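Local coordinates for protein enoyl-CoA hydratase (Mycobacterium tuberculosis, PDB 5KJP) that probably catalyses the reversible hydration of 2-trans-enoyl-CoA thioesters to 3-hydroxyacyl-CoA in fatty-acid metabolism, as a member of the crotonase superfamily, at residues E90-G93 with E98-P101; L154-P159 with E221-S226; P174-H179 with N185-P190; R24-T29 with M51-G56. All coordinates share one frame; numbering follows the deposited sequence.

From the N terminus, interaction 4 comes first: it sets helix 41-56 against strand 25-30, joining two elements of the beta-alpha-beta unit 25-30, 41-56, 62-67. Interaction 1 follows, drawing together the two ends of a short loop around strand 93-94. It touches interaction 4 directly, through a salt bridge from R92 to D52 and through P101, which packs on M51, L54 and D55. Interaction 2 then spans 62 residues, joining the end of helix 150-157 to the turn after helix 209-221. Interaction 3 lies wholly within that span, where helix 175-180 leads back to edge strand 186-188. Interactions 2 and 3 both reach the third subunit, whereas interaction 4 touches no other chain.

Interaction 1 of 4, residues E90-G93 with E98-P101; sequences EGRG and ERPP
A classic beta bulge, in which R92 and G93 both face V89 on the neighbouring strand, forms one side of this surface contact, and the loop E98-P101 folds back against it. The backbone of the bulge is gripped at one point: E98 N donates to R92 O at 2.8 Å, with an N-H...O angle of 161°, approaching from well above the carbonyl plane. Beyond this bond the extended side chain of E98 runs along G93, whose CA lies 3.8 Å from E98 OE2. The other carboxylate oxygen, E98 OE1, accepts from a water 2.9 Å away that in turn accepts from G91 N at 3.0 Å, so the water bridges the two segments. A trans first torsion (chi1 -174°) leads R99 past G91 O, with R99 CB 3.5 Å from that oxygen, and alongside R92, the two arginines pointing the same way with guanidinium planes 68° apart. R92 also forms a salt bridge with D52 of helix 41-56, which probably eases the crowding of like charge. Across the pair, R92 NH1 lies 3.7 Å from R99 CD.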
# COMPACT_ATOMS: atom_id res chain seq x y z
N GLU A 90 -28.36 -1.16 10.41
CA GLU A 90 -27.55 -1.85 11.40
C GLU A 90 -27.11 -3.23 10.90
O GLU A 90 -27.93 -4.03 10.45
CB GLU A 90 -28.32 -1.99 12.72
CG GLU A 90 -27.48 -1.84 13.97
CD GLU A 90 -26.68 -3.09 14.28
OE1 GLU A 90 -27.28 -4.10 14.70
OE2 GLU A 90 -25.44 -3.07 14.10
N GLY A 91 -25.80 -3.49 10.95
CA GLY A 91 -25.27 -4.76 10.51
C GLY A 91 -24.90 -4.83 9.04
O GLY A 91 -24.26 -5.78 8.60
N ARG A 92 -25.29 -3.81 8.27
CA ARG A 92 -25.06 -3.84 6.83
C ARG A 92 -24.47 -2.54 6.31
O ARG A 92 -23.74 -2.53 5.32
CB ARG A 92 -26.36 -4.13 6.09
CG ARG A 92 -26.96 -5.51 6.34
CD ARG A 92 -28.28 -5.65 5.59
NE ARG A 92 -28.93 -6.95 5.81
CZ ARG A 92 -28.61 -8.06 5.15
NH1 ARG A 92 -27.65 -8.06 4.24
NH2 ARG A 92 -29.27 -9.19 5.41
N GLY A 93 -24.80 -1.43 6.97
CA GLY A 93 -24.33 -0.12 6.56
C GLY A 93 -25.13 0.45 5.40
O GLY A 93 -26.36 0.29 5.34
N GLU A 98 -20.91 -2.33 5.43
CA GLU A 98 -20.42 -2.96 6.66
C GLU A 98 -20.63 -4.47 6.64
O GLU A 98 -20.47 -5.14 7.66
CB GLU A 98 -21.10 -2.33 7.88
CG GLU A 98 -20.76 -0.86 8.02
CD GLU A 98 -21.37 -0.21 9.24
OE1 GLU A 98 -21.50 -0.90 10.27
OE2 GLU A 98 -21.71 0.98 9.15
N ARG A 99 -20.99 -4.99 5.47
CA ARG A 99 -21.19 -6.42 5.31
C ARG A 99 -20.93 -6.82 3.85
O ARG A 99 -21.86 -7.20 3.13
CB ARG A 99 -22.62 -6.81 5.73
CG ARG A 99 -22.90 -8.30 5.74
CD ARG A 99 -24.39 -8.57 5.87
NE ARG A 99 -24.71 -9.98 5.62
CZ ARG A 99 -24.50 -10.96 6.49
NH1 ARG A 99 -23.97 -10.70 7.68
NH2 ARG A 99 -24.82 -12.21 6.17
N PRO A 100 -19.67 -6.72 3.41
CA PRO A 100 -19.34 -7.06 2.02
C PRO A 100 -19.65 -8.52 1.72
O PRO A 100 -19.54 -9.36 2.62
CB PRO A 100 -17.83 -6.78 1.92
CG PRO A 100 -17.49 -5.98 3.14
CD PRO A 100 -18.47 -6.38 4.19
N PRO A 101 -20.04 -8.84 0.48
CA PRO A 101 -20.39 -10.22 0.14
C PRO A 101 -19.19 -11.16 0.24
O PRO A 101 -18.04 -10.73 0.22
CB PRO A 101 -20.87 -10.12 -1.31
CG PRO A 101 -20.15 -8.92 -1.85
CD PRO A 101 -20.07 -7.95 -0.70
O HOH W 1 -23.86 -1.34 11.88

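Interaction 2 of 4, residues L154-P159 with E221-S226; sequences LPERIP and ESRGWS
R223 reaches from the turn after helix 209-221 to E156, near the end of helix 150-157, in a solvent-facing salt bridge on the outer, helical part of the crotonase fold. The backbones stay well apart, with the CA atoms of E156 and R223 10.1 Å from each other, and two long side chains span the gap. From CB, which points toward the other segment, R223 places CG anti to its carbonyl carbon (chi1 -51°), and the chain then runs extended through CD to NE. CD is the first atom to come near, 4.1 Å from E156 OE1, and CZ follows at 4.0 Å from the same oxygen. At the tip the two amino groups part company. NH1 makes the salt bridge to E156, while NH2 donates a hydrogen bond to the hydroxyl of Y160 of the third subunit, so the guanidinium links a bond within the chain to one between chains. P227 of the second subunit packs on R223 as well, which places this arginine where three copies of the protein come together.

E156 answers with an equally stretched chain. Its CG is also anti to the carbonyl carbon, and the carboxylate is carried straight out from the helix. The carboxylate and guanidinium planes stand 78° apart, far from the coplanar, two-pronged pairing of these groups. The bridge therefore rests on a single pair of atoms, E156 OE1 and R223 NH1, at 3.1 Å.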
# COMPACT_ATOMS: atom_id res chain seq x y z
N LEU A 154 -10.13 3.46 1.56
CA LEU A 154 -9.38 4.21 0.55
C LEU A 154 -7.86 4.21 0.79
O LEU A 154 -7.11 3.98 -0.15
CB LEU A 154 -9.88 5.65 0.44
CG LEU A 154 -9.38 6.40 -0.79
CD1 LEU A 154 -9.73 5.67 -2.08
CD2 LEU A 154 -9.94 7.83 -0.80
N PRO A 155 -7.40 4.44 2.04
CA PRO A 155 -5.95 4.40 2.25
C PRO A 155 -5.33 3.02 2.04
O PRO A 155 -4.11 2.90 1.99
CB PRO A 155 -5.78 4.84 3.72
CG PRO A 155 -7.05 5.56 4.05
CD PRO A 155 -8.11 4.81 3.29
N GLU A 156 -6.17 2.00 1.92
CA GLU A 156 -5.67 0.66 1.67
C GLU A 156 -5.70 0.31 0.19
O GLU A 156 -5.13 -0.70 -0.22
CB GLU A 156 -6.48 -0.38 2.45
CG GLU A 156 -6.43 -0.20 3.96
CD GLU A 156 -7.33 -1.20 4.67
OE1 GLU A 156 -8.11 -1.90 3.99
OE2 GLU A 156 -7.24 -1.29 5.92
N ARG A 157 -6.36 1.13 -0.61
CA ARG A 157 -6.52 0.86 -2.04
C ARG A 157 -5.60 1.72 -2.89
O ARG A 157 -5.18 1.30 -3.97
CB ARG A 157 -7.98 1.09 -2.46
CG ARG A 157 -8.96 0.05 -1.93
CD ARG A 157 -9.01 -1.20 -2.81
NE ARG A 157 -10.15 -1.21 -3.73
CZ ARG A 157 -11.40 -1.51 -3.37
NH1 ARG A 157 -11.67 -1.82 -2.11
NH2 ARG A 157 -12.38 -1.50 -4.28
N ILE A 158 -5.30 2.93 -2.42
CA ILE A 158 -4.42 3.86 -3.13
C ILE A 158 -3.34 4.33 -2.16
O ILE A 158 -3.43 4.03 -0.97
CB ILE A 158 -5.22 5.07 -3.70
CG1 ILE A 158 -5.80 5.92 -2.56
CG2 ILE A 158 -6.31 4.59 -4.65
CD1 ILE A 158 -6.46 7.21 -3.06
N PRO A 159 -2.30 5.03 -2.66
CA PRO A 159 -1.26 5.42 -1.71
C PRO A 159 -1.83 6.28 -0.59
O PRO A 159 -2.69 7.13 -0.82
CB PRO A 159 -0.27 6.22 -2.57
CG PRO A 159 -0.46 5.65 -3.96
CD PRO A 159 -1.94 5.38 -4.05
N GLU A 221 -9.21 -11.48 4.84
CA GLU A 221 -9.01 -11.78 6.26
C GLU A 221 -7.56 -11.62 6.72
O GLU A 221 -7.32 -11.36 7.90
CB GLU A 221 -9.49 -13.20 6.57
CG GLU A 221 -10.99 -13.38 6.36
CD GLU A 221 -11.50 -14.73 6.83
OE1 GLU A 221 -10.73 -15.47 7.48
OE2 GLU A 221 -12.68 -15.04 6.57
N SER A 222 -6.60 -11.75 5.81
CA SER A 222 -5.19 -11.65 6.19
C SER A 222 -4.84 -10.27 6.71
O SER A 222 -3.82 -10.10 7.38
CB SER A 222 -4.29 -12.01 5.01
OG SER A 222 -4.40 -11.07 3.97
N ARG A 223 -5.68 -9.28 6.41
CA ARG A 223 -5.49 -7.93 6.93
C ARG A 223 -5.45 -7.93 8.46
O ARG A 223 -4.81 -7.08 9.07
CB ARG A 223 -6.61 -6.99 6.48
CG ARG A 223 -6.92 -6.97 4.99
CD ARG A 223 -8.04 -5.96 4.75
NE ARG A 223 -8.86 -6.25 3.57
CZ ARG A 223 -9.81 -5.44 3.11
NH1 ARG A 223 -10.06 -4.29 3.72
NH2 ARG A 223 -10.51 -5.78 2.04
N GLY A 224 -6.16 -8.88 9.06
CA GLY A 224 -6.22 -8.98 10.51
C GLY A 224 -5.38 -10.10 11.08
O GLY A 224 -5.59 -10.51 12.22
N TRP A 225 -4.42 -10.61 10.31
CA TRP A 225 -3.52 -11.65 10.80
C TRP A 225 -2.13 -11.09 11.06
O TRP A 225 -1.68 -10.17 10.38
CB TRP A 225 -3.42 -12.80 9.80
CG TRP A 225 -4.71 -13.50 9.51
CD1 TRP A 225 -5.85 -13.46 10.24
CD2 TRP A 225 -4.98 -14.37 8.40
NE1 TRP A 225 -6.83 -14.24 9.66
CE2 TRP A 225 -6.31 -14.80 8.52
CE3 TRP A 225 -4.21 -14.81 7.31
CZ2 TRP A 225 -6.90 -15.66 7.59
CZ3 TRP A 225 -4.80 -15.66 6.39
CH2 TRP A 225 -6.13 -16.08 6.54
N SER A 226 -1.44 -11.65 12.05
CA SER A 226 -0.05 -11.28 12.29
C SER A 226 0.85 -12.08 11.36
O SER A 226 0.49 -13.18 10.95
CB SER A 226 0.33 -11.53 13.75
OG SER A 226 -0.19 -12.77 14.20

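Interaction 3 of 4, residues P174-H179 with N185-P190; sequences PAERAH and NVLAEP
N185 opens the second segment with its backbone rather than its side chain turned to the helix: its carbonyl O sits at the edge of the H179 ring, in the ring plane, 3.5 Å from H179 CE1. The neighbouring H179 ND1 is hydrogen-bonded to V184 O, just ahead of the segment, a bond that probably helps hold the rotation of the imidazole. The side-chain amide of N185 has its partners elsewhere: OD1 with I127 N of strand 126-130, and ND2 with A161 O and E165 OE1 of the third subunit. V186 begins the strand and directs its side chain away from the helix, onto V128.

L187 then carries most of the contact. Its first torsion (chi1 -80°) turns CG toward the helix, where the branch gives the two methyls different neighbours. CD1 lies 3.6 Å from H179 CB and 4.1 Å from E176 CG. CD2 touches the first turn, 3.6 Å from A175 O and 4.0 Å from A175 CB. L187 thus packs against A175, E176 and H179, while E176 turns its carboxylate to a salt bridge with R131.

V186 and A188, on either side of L187 in sequence, both bond through their backbones to A129. Helix 175-179 and strand 186-188 run nearly antiparallel, at 158°, with axes 8.8 Å apart: a helix that turns back into the outermost strand, 186-188, of the main crotonase sheet in this chain.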
# COMPACT_ATOMS: atom_id res chain seq x y z
N PRO A 174 -10.45 11.80 -10.71
CA PRO A 174 -10.81 11.33 -12.05
C PRO A 174 -10.43 9.87 -12.24
O PRO A 174 -9.42 9.41 -11.67
CB PRO A 174 -10.01 12.25 -12.98
CG PRO A 174 -9.65 13.44 -12.13
CD PRO A 174 -9.46 12.88 -10.75
N ALA A 175 -11.22 9.14 -13.01
CA ALA A 175 -11.00 7.71 -13.20
C ALA A 175 -9.60 7.37 -13.71
O ALA A 175 -9.02 6.36 -13.30
CB ALA A 175 -12.03 7.15 -14.16
N GLU A 176 -9.06 8.19 -14.60
CA GLU A 176 -7.77 7.86 -15.19
C GLU A 176 -6.66 7.93 -14.13
O GLU A 176 -5.80 7.06 -14.07
CB GLU A 176 -7.47 8.76 -16.39
CG GLU A 176 -8.34 8.39 -17.59
CD GLU A 176 -7.89 9.02 -18.89
OE1 GLU A 176 -7.42 10.18 -18.87
OE2 GLU A 176 -8.02 8.35 -19.94
N ARG A 177 -6.72 8.95 -13.28
CA ARG A 177 -5.83 9.04 -12.12
C ARG A 177 -6.06 7.87 -11.16
O ARG A 177 -5.11 7.29 -10.62
CB ARG A 177 -6.04 10.37 -11.40
CG ARG A 177 -5.21 10.53 -10.13
CD ARG A 177 -3.79 10.99 -10.42
NE ARG A 177 -3.13 11.39 -9.18
CZ ARG A 177 -1.93 10.96 -8.80
NH1 ARG A 177 -1.25 10.12 -9.58
NH2 ARG A 177 -1.41 11.37 -7.65
N ALA A 178 -7.33 7.54 -10.93
CA ALA A 178 -7.68 6.42 -10.06
C ALA A 178 -7.09 5.10 -10.58
O ALA A 178 -6.72 4.23 -9.79
CB ALA A 178 -9.19 6.31 -9.91
N HIS A 179 -7.01 4.95 -11.90
CA HIS A 179 -6.37 3.78 -12.48
C HIS A 179 -4.86 3.80 -12.24
O HIS A 179 -4.26 2.77 -11.92
CB HIS A 179 -6.66 3.69 -13.98
CG HIS A 179 -5.99 2.54 -14.66
ND1 HIS A 179 -6.43 1.24 -14.52
CD2 HIS A 179 -4.90 2.49 -15.46
CE1 HIS A 179 -5.64 0.44 -15.21
NE2 HIS A 179 -4.71 1.17 -15.79
N ASN A 185 -9.33 -1.08 -11.60
CA ASN A 185 -8.70 -2.21 -12.28
C ASN A 185 -8.68 -2.06 -13.79
O ASN A 185 -7.66 -2.32 -14.44
CB ASN A 185 -9.44 -3.50 -11.92
CG ASN A 185 -9.35 -3.83 -10.45
OD1 ASN A 185 -10.16 -3.37 -9.64
ND2 ASN A 185 -8.34 -4.60 -10.09
N VAL A 186 -9.81 -1.65 -14.34
CA VAL A 186 -9.99 -1.56 -15.78
C VAL A 186 -10.61 -0.22 -16.16
O VAL A 186 -11.65 0.15 -15.63
CB VAL A 186 -10.91 -2.71 -16.30
CG1 VAL A 186 -11.21 -2.54 -17.79
CG2 VAL A 186 -10.28 -4.08 -16.01
N LEU A 187 -9.94 0.50 -17.05
CA LEU A 187 -10.51 1.71 -17.63
C LEU A 187 -11.29 1.35 -18.88
O LEU A 187 -10.76 0.66 -19.76
CB LEU A 187 -9.43 2.73 -17.97
CG LEU A 187 -8.87 3.59 -16.85
CD1 LEU A 187 -7.67 4.36 -17.38
CD2 LEU A 187 -9.95 4.53 -16.31
N ALA A 188 -12.53 1.80 -18.96
CA ALA A 188 -13.38 1.48 -20.10
C ALA A 188 -13.73 2.74 -20.88
O ALA A 188 -13.68 3.84 -20.33
CB ALA A 188 -14.66 0.78 -19.62
N GLU A 189 -14.05 2.58 -22.16
CA GLU A 189 -14.61 3.68 -22.94
C GLU A 189 -15.91 4.11 -22.27
O GLU A 189 -16.62 3.27 -21.71
CB GLU A 189 -14.85 3.27 -24.40
CG GLU A 189 -13.57 3.06 -25.21
CD GLU A 189 -12.63 4.24 -25.12
OE1 GLU A 189 -13.09 5.38 -25.37
OE2 GLU A 189 -11.45 4.04 -24.78
N PRO A 190 -16.21 5.41 -22.29
CA PRO A 190 -17.46 5.93 -21.72
C PRO A 190 -18.68 5.16 -22.21
O PRO A 190 -18.84 4.95 -23.42
CB PRO A 190 -17.48 7.38 -22.22
CG PRO A 190 -16.04 7.75 -22.32
CD PRO A 190 -15.34 6.49 -22.79

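Interaction 4 of 4, residues R24-T29 with M51-G56; sequences RILIIT and MDQLDG
This is a buried, mainly apolar contact between a sheet and the helix packed on one of its faces, within the first beta-alpha-beta unit of the crotonase core. Strand 25-29 and helix 51-56 run antiparallel (178°), their axes 9.7 Å apart, and alternate strand residues L26 and I28 point to the helix. With CG anti to the backbone N (chi1 -164°), L26 forks between two helix side chains: CD1 lies 3.7 Å from Q53 NE2, and CD2 packs 4.3 Å from L54 CB. Q53 reaches it by an extended chain that crosses L26 at about a right angle, lying with its amide against both leucine methyls. Q53 also packs on V19 of strand 17-22.

Two residues along the strand, I28 sends CD1 to the end of M51, present as selenomethionine, touching CE at 3.8 Å and SE at 4.1 Å. M51 starts away from the strand, and a bend at chi2 (-47°) brings its methyl back. Other strands and loops complete the surroundings: L26 also packs on L60, I28 on L65, and L54 on A63 and P101. Strand 25-30, helix 41-56 and the parallel strand 62-67 together form a beta-alpha-beta crossover in the core of the crotonase fold.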
# COMPACT_ATOMS: atom_id res chain seq x y z
N ARG A 24 -23.83 -17.23 -14.52
CA ARG A 24 -23.41 -17.26 -13.12
C ARG A 24 -23.08 -15.86 -12.60
O ARG A 24 -22.49 -15.72 -11.52
CB ARG A 24 -22.22 -18.20 -12.95
CG ARG A 24 -22.46 -19.59 -13.54
CD ARG A 24 -21.37 -20.55 -13.11
NE ARG A 24 -21.27 -20.58 -11.66
CZ ARG A 24 -22.01 -21.36 -10.88
NH1 ARG A 24 -22.90 -22.20 -11.41
NH2 ARG A 24 -21.86 -21.32 -9.56
N ILE A 25 -23.46 -14.84 -13.36
CA ILE A 25 -23.19 -13.46 -12.98
C ILE A 25 -24.47 -12.75 -12.57
O ILE A 25 -25.46 -12.76 -13.30
CB ILE A 25 -22.50 -12.69 -14.12
CG1 ILE A 25 -21.14 -13.30 -14.43
CG2 ILE A 25 -22.34 -11.21 -13.76
CD1 ILE A 25 -20.63 -12.99 -15.82
N LEU A 26 -24.45 -12.12 -11.40
CA LEU A 26 -25.59 -11.32 -10.98
C LEU A 26 -25.34 -9.85 -11.27
O LEU A 26 -24.43 -9.25 -10.70
CB LEU A 26 -25.88 -11.53 -9.49
CG LEU A 26 -27.28 -11.03 -9.08
CD1 LEU A 26 -28.36 -11.93 -9.69
CD2 LEU A 26 -27.43 -10.92 -7.56
N ILE A 27 -26.13 -9.27 -12.17
CA ILE A 27 -25.98 -7.84 -12.47
C ILE A 27 -27.00 -7.02 -11.67
O ILE A 27 -28.21 -7.18 -11.82
CB ILE A 27 -26.15 -7.56 -13.96
CG1 ILE A 27 -25.19 -8.44 -14.77
CG2 ILE A 27 -25.92 -6.07 -14.26
CD1 ILE A 27 -25.36 -8.29 -16.26
N ILE A 28 -26.47 -6.14 -10.83
CA ILE A 28 -27.26 -5.33 -9.91
C ILE A 28 -27.20 -3.87 -10.34
O ILE A 28 -26.11 -3.29 -10.42
CB ILE A 28 -26.74 -5.45 -8.46
CG1 ILE A 28 -26.57 -6.93 -8.07
CG2 ILE A 28 -27.66 -4.71 -7.49
CD1 ILE A 28 -25.61 -7.15 -6.91
N THR A 29 -28.36 -3.29 -10.63
CA THR A 29 -28.41 -1.93 -11.14
C THR A 29 -29.22 -1.01 -10.24
O THR A 29 -30.42 -1.22 -10.05
CB THR A 29 -29.01 -1.90 -12.56
OG1 THR A 29 -28.24 -2.76 -13.41
CG2 THR A 29 -29.01 -0.49 -13.12
N MSE A 51 -27.07 -8.85 -2.48
CA MSE A 51 -25.88 -9.51 -1.95
C MSE A 51 -26.24 -10.84 -1.27
O MSE A 51 -25.49 -11.82 -1.38
CB MSE A 51 -25.13 -8.59 -0.97
CG MSE A 51 -24.60 -7.30 -1.59
SE MSE A 51 -23.63 -7.54 -3.29
CE MSE A 51 -23.73 -5.69 -3.92
N ASP A 52 -27.39 -10.87 -0.59
CA ASP A 52 -27.89 -12.12 -0.00
C ASP A 52 -28.16 -13.14 -1.10
O ASP A 52 -27.86 -14.33 -0.95
CB ASP A 52 -29.17 -11.89 0.81
CG ASP A 52 -28.93 -11.08 2.07
OD1 ASP A 52 -27.76 -10.91 2.47
OD2 ASP A 52 -29.92 -10.61 2.68
N GLN A 53 -28.74 -12.67 -2.20
CA GLN A 53 -29.04 -13.54 -3.32
C GLN A 53 -27.77 -14.12 -3.92
O GLN A 53 -27.68 -15.33 -4.17
CB GLN A 53 -29.83 -12.79 -4.39
CG GLN A 53 -30.19 -13.64 -5.60
CD GLN A 53 -30.96 -12.86 -6.65
OE1 GLN A 53 -31.36 -11.72 -6.41
NE2 GLN A 53 -31.15 -13.46 -7.81
N LEU A 54 -26.79 -13.24 -4.16
CA LEU A 54 -25.49 -13.64 -4.67
C LEU A 54 -24.88 -14.76 -3.84
O LEU A 54 -24.53 -15.82 -4.36
CB LEU A 54 -24.53 -12.45 -4.71
CG LEU A 54 -23.05 -12.79 -4.95
CD1 LEU A 54 -22.83 -13.35 -6.36
CD2 LEU A 54 -22.17 -11.57 -4.68
N ASP A 55 -24.76 -14.52 -2.53
CA ASP A 55 -24.03 -15.45 -1.67
C ASP A 55 -24.83 -16.73 -1.41
O ASP A 55 -24.25 -17.79 -1.17
CB ASP A 55 -23.66 -14.77 -0.35
CG ASP A 55 -22.43 -13.88 -0.49
OD1 ASP A 55 -21.72 -13.98 -1.51
OD2 ASP A 55 -22.17 -13.07 0.43
N GLY A 56 -26.15 -16.63 -1.48
CA GLY A 56 -27.01 -17.77 -1.16
C GLY A 56 -27.30 -18.71 -2.32
O GLY A 56 -27.75 -19.83 -2.11